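Isomaltodextranase (Arthrobacter globiformis, PDB 5AWO) removes isomaltose units one after another from the non-reducing ends of polysaccharide chains by hydrolysing alpha-1,6-glucosidic linkages. Local coordinates at residues F518-P523 with G585-T590. Sequence-based numbering, arbitrary orientation.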
loop_
_atom_site.group_PDB
_atom_site.type_symbol
_atom_site.label_atom_id
_atom_site.label_comp_id
_atom_site.label_asym_id
_atom_site.label_seq_id
_atom_site.Cartn_x
_atom_site.Cartn_y
_atom_site.Cartn_z
ATOM N N PHE A 518 11.584 6.141 -8.611
ATOM C CA PHE A 518 10.811 6.241 -9.850
ATOM C C PHE A 518 10.733 4.868 -10.482
ATOM O O PHE A 518 11.724 4.127 -10.520
ATOM C CB PHE A 518 11.493 7.169 -10.869
ATOM C CG PHE A 518 11.723 8.563 -10.384
ATOM C CD1 PHE A 518 10.777 9.560 -10.592
ATOM C CD2 PHE A 518 12.925 8.902 -9.770
ATOM C CE1 PHE A 518 10.998 10.855 -10.183
ATOM C CE2 PHE A 518 13.150 10.192 -9.350
ATOM C CZ PHE A 518 12.196 11.178 -9.549
ATOM N N ALA A 519 9.569 4.522 -11.027
ATOM C CA ALA A 519 9.443 3.350 -11.852
ATOM C C ALA A 519 9.495 3.768 -13.298
ATOM O O ALA A 519 8.777 4.653 -13.711
ATOM C CB ALA A 519 8.133 2.637 -11.576
ATOM N N VAL A 520 10.339 3.099 -14.076
ATOM C CA VAL A 520 10.513 3.457 -15.477
ATOM C C VAL A 520 10.458 2.182 -16.316
ATOM O O VAL A 520 10.987 1.150 -15.924
ATOM C CB VAL A 520 11.849 4.219 -15.724
ATOM C CG1 VAL A 520 12.007 5.391 -14.778
ATOM C CG2 VAL A 520 13.038 3.299 -15.607
ATOM N N GLN A 521 9.802 2.278 -17.468
ATOM C CA GLN A 521 9.668 1.152 -18.393
ATOM C C GLN A 521 10.420 1.516 -19.683
ATOM O O GLN A 521 10.218 2.603 -20.222
ATOM C CB GLN A 521 8.187 0.878 -18.674
ATOM C CG GLN A 521 7.873 -0.483 -19.294
ATOM C CD GLN A 521 7.659 -1.603 -18.280
ATOM O OE1 GLN A 521 7.635 -1.368 -17.079
ATOM N NE2 GLN A 521 7.520 -2.831 -18.771
ATOM N N VAL A 522 11.322 0.631 -20.116
ATOM C CA VAL A 522 12.063 0.795 -21.392
ATOM C C VAL A 522 12.012 -0.499 -22.218
ATOM O O VAL A 522 11.763 -1.569 -21.682
ATOM C CB VAL A 522 13.550 1.203 -21.185
ATOM C CG1 VAL A 522 13.660 2.627 -20.663
ATOM C CG2 VAL A 522 14.257 0.238 -20.266
ATOM N N PRO A 523 12.270 -0.405 -23.537
ATOM C CA PRO A 523 12.127 -1.565 -24.451
ATOM C C PRO A 523 13.213 -2.669 -24.509
ATOM O O PRO A 523 12.879 -3.770 -24.929
ATOM C CB PRO A 523 11.970 -0.911 -25.829
ATOM C CG PRO A 523 12.553 0.449 -25.694
ATOM C CD PRO A 523 12.333 0.867 -24.271
ATOM N N GLY A 585 11.781 -3.211 -20.009
ATOM C CA GLY A 585 10.678 -3.384 -19.084
ATOM C C GLY A 585 10.927 -2.546 -17.860
ATOM O O GLY A 585 11.435 -1.442 -17.972
ATOM N N LEU A 586 10.578 -3.095 -16.697
ATOM C CA LEU A 586 10.439 -2.306 -15.481
ATOM C C LEU A 586 11.762 -2.154 -14.747
ATOM O O LEU A 586 12.390 -3.143 -14.390
ATOM C CB LEU A 586 9.426 -2.965 -14.533
ATOM C CG LEU A 586 9.236 -2.275 -13.168
ATOM C CD1 LEU A 586 8.676 -0.860 -13.277
ATOM C CD2 LEU A 586 8.331 -3.148 -12.309
ATOM N N ASN A 587 12.119 -0.905 -14.481
ATOM C CA ASN A 587 13.273 -0.589 -13.657
ATOM C C ASN A 587 12.834 0.351 -12.555
ATOM O O ASN A 587 12.010 1.242 -12.794
ATOM C CB ASN A 587 14.374 0.111 -14.488
ATOM C CG ASN A 587 14.908 -0.763 -15.603
ATOM O OD1 ASN A 587 15.868 -1.540 -15.414
ATOM N ND2 ASN A 587 14.258 -0.683 -16.758
ATOM N N LEU A 588 13.409 0.181 -11.372
ATOM C CA LEU A 588 13.252 1.153 -10.302
ATOM C C LEU A 588 14.505 2.004 -10.221
ATOM O O LEU A 588 15.597 1.464 -9.960
ATOM C CB LEU A 588 12.988 0.464 -8.964
ATOM C CG LEU A 588 11.642 -0.261 -8.793
ATOM C CD1 LEU A 588 10.477 0.667 -9.120
ATOM C CD2 LEU A 588 11.528 -1.537 -9.605
ATOM N N VAL A 589 14.362 3.293 -10.471
ATOM C CA VAL A 589 15.486 4.226 -10.426
ATOM C C VAL A 589 15.325 5.008 -9.145
ATOM O O VAL A 589 14.348 5.759 -8.980
ATOM C CB VAL A 589 15.514 5.146 -11.667
ATOM C CG1 VAL A 589 16.652 6.152 -11.566
ATOM C CG2 VAL A 589 15.665 4.318 -12.936
ATOM N N THR A 590 16.267 4.808 -8.230
ATOM C CA THR A 590 16.272 5.436 -6.924
ATOM C C THR A 590 17.464 6.378 -6.790
ATOM O O THR A 590 18.608 5.990 -7.080
ATOM C CB THR A 590 16.250 4.370 -5.817
ATOM O OG1 THR A 590 14.995 3.655 -5.906
ATOM C CG2 THR A 590 16.394 4.955 -4.425
#
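The Phe518 ring turns one edge to the partner strand, with CD2 3.5 Å from Val589 O and that oxygen near the ring plane. The flat amide of Gln521 lies face to face over the Gly585-Leu586 peptide, with Gln521 CD 3.4 Å from Gly585 C. Gln521 CG is anti to the backbone N (chi1 -163°), and the chain bends at chi2 (88°) to bring the amide there. Gln521 NE2 comes to 3.2 Å from Gly585 CA, and Gln521 OE1 lies 3.4 Å from Leu586 CA. An alanine here would remove the amide, and the Gly585 backbone would probably be less well covered on that side. The Asn587 and Val522 side chains cross at about a right angle. Asn587 ND2 hydrogen-bonds to Asp583 O, and its touch on Val522 CG2, at 3.6 Å, is van der Waals.

Six backbone hydrogen bonds join the antiparallel strands through three hydrogen-bonded pairs: Phe518 with Val589, Val520 with Asn587, and Val522 with Gly585. The bond from Gly585 N to Val522 O is almost straight but, at 2.3 Å, shorter than a relaxed bond, so this spot is tight and possibly strained. The Gln521 face also carries Ala519, whose CB meets the CD1 atoms of Leu586 and Leu588. On the Phe518 face, Val520 CG2 touches Val589 CG2 at 3.9 Å.

Both segments belong to the carbohydrate-binding module, a beta sandwich of the CBM35 type. The face with Phe518, Val520 and Val589 packs on strands 473-477, 574-582 and 601-609 of the opposing sheet, where Phe518 meets Tyr476, Leu603 and Ile606. Ala519 and Gln521 touch Pro401 between strands 395-399 and 405-410, while strand 585-592 is flanked on its other side by 542-549, and strand 515-522 by 482-484, both antiparallel.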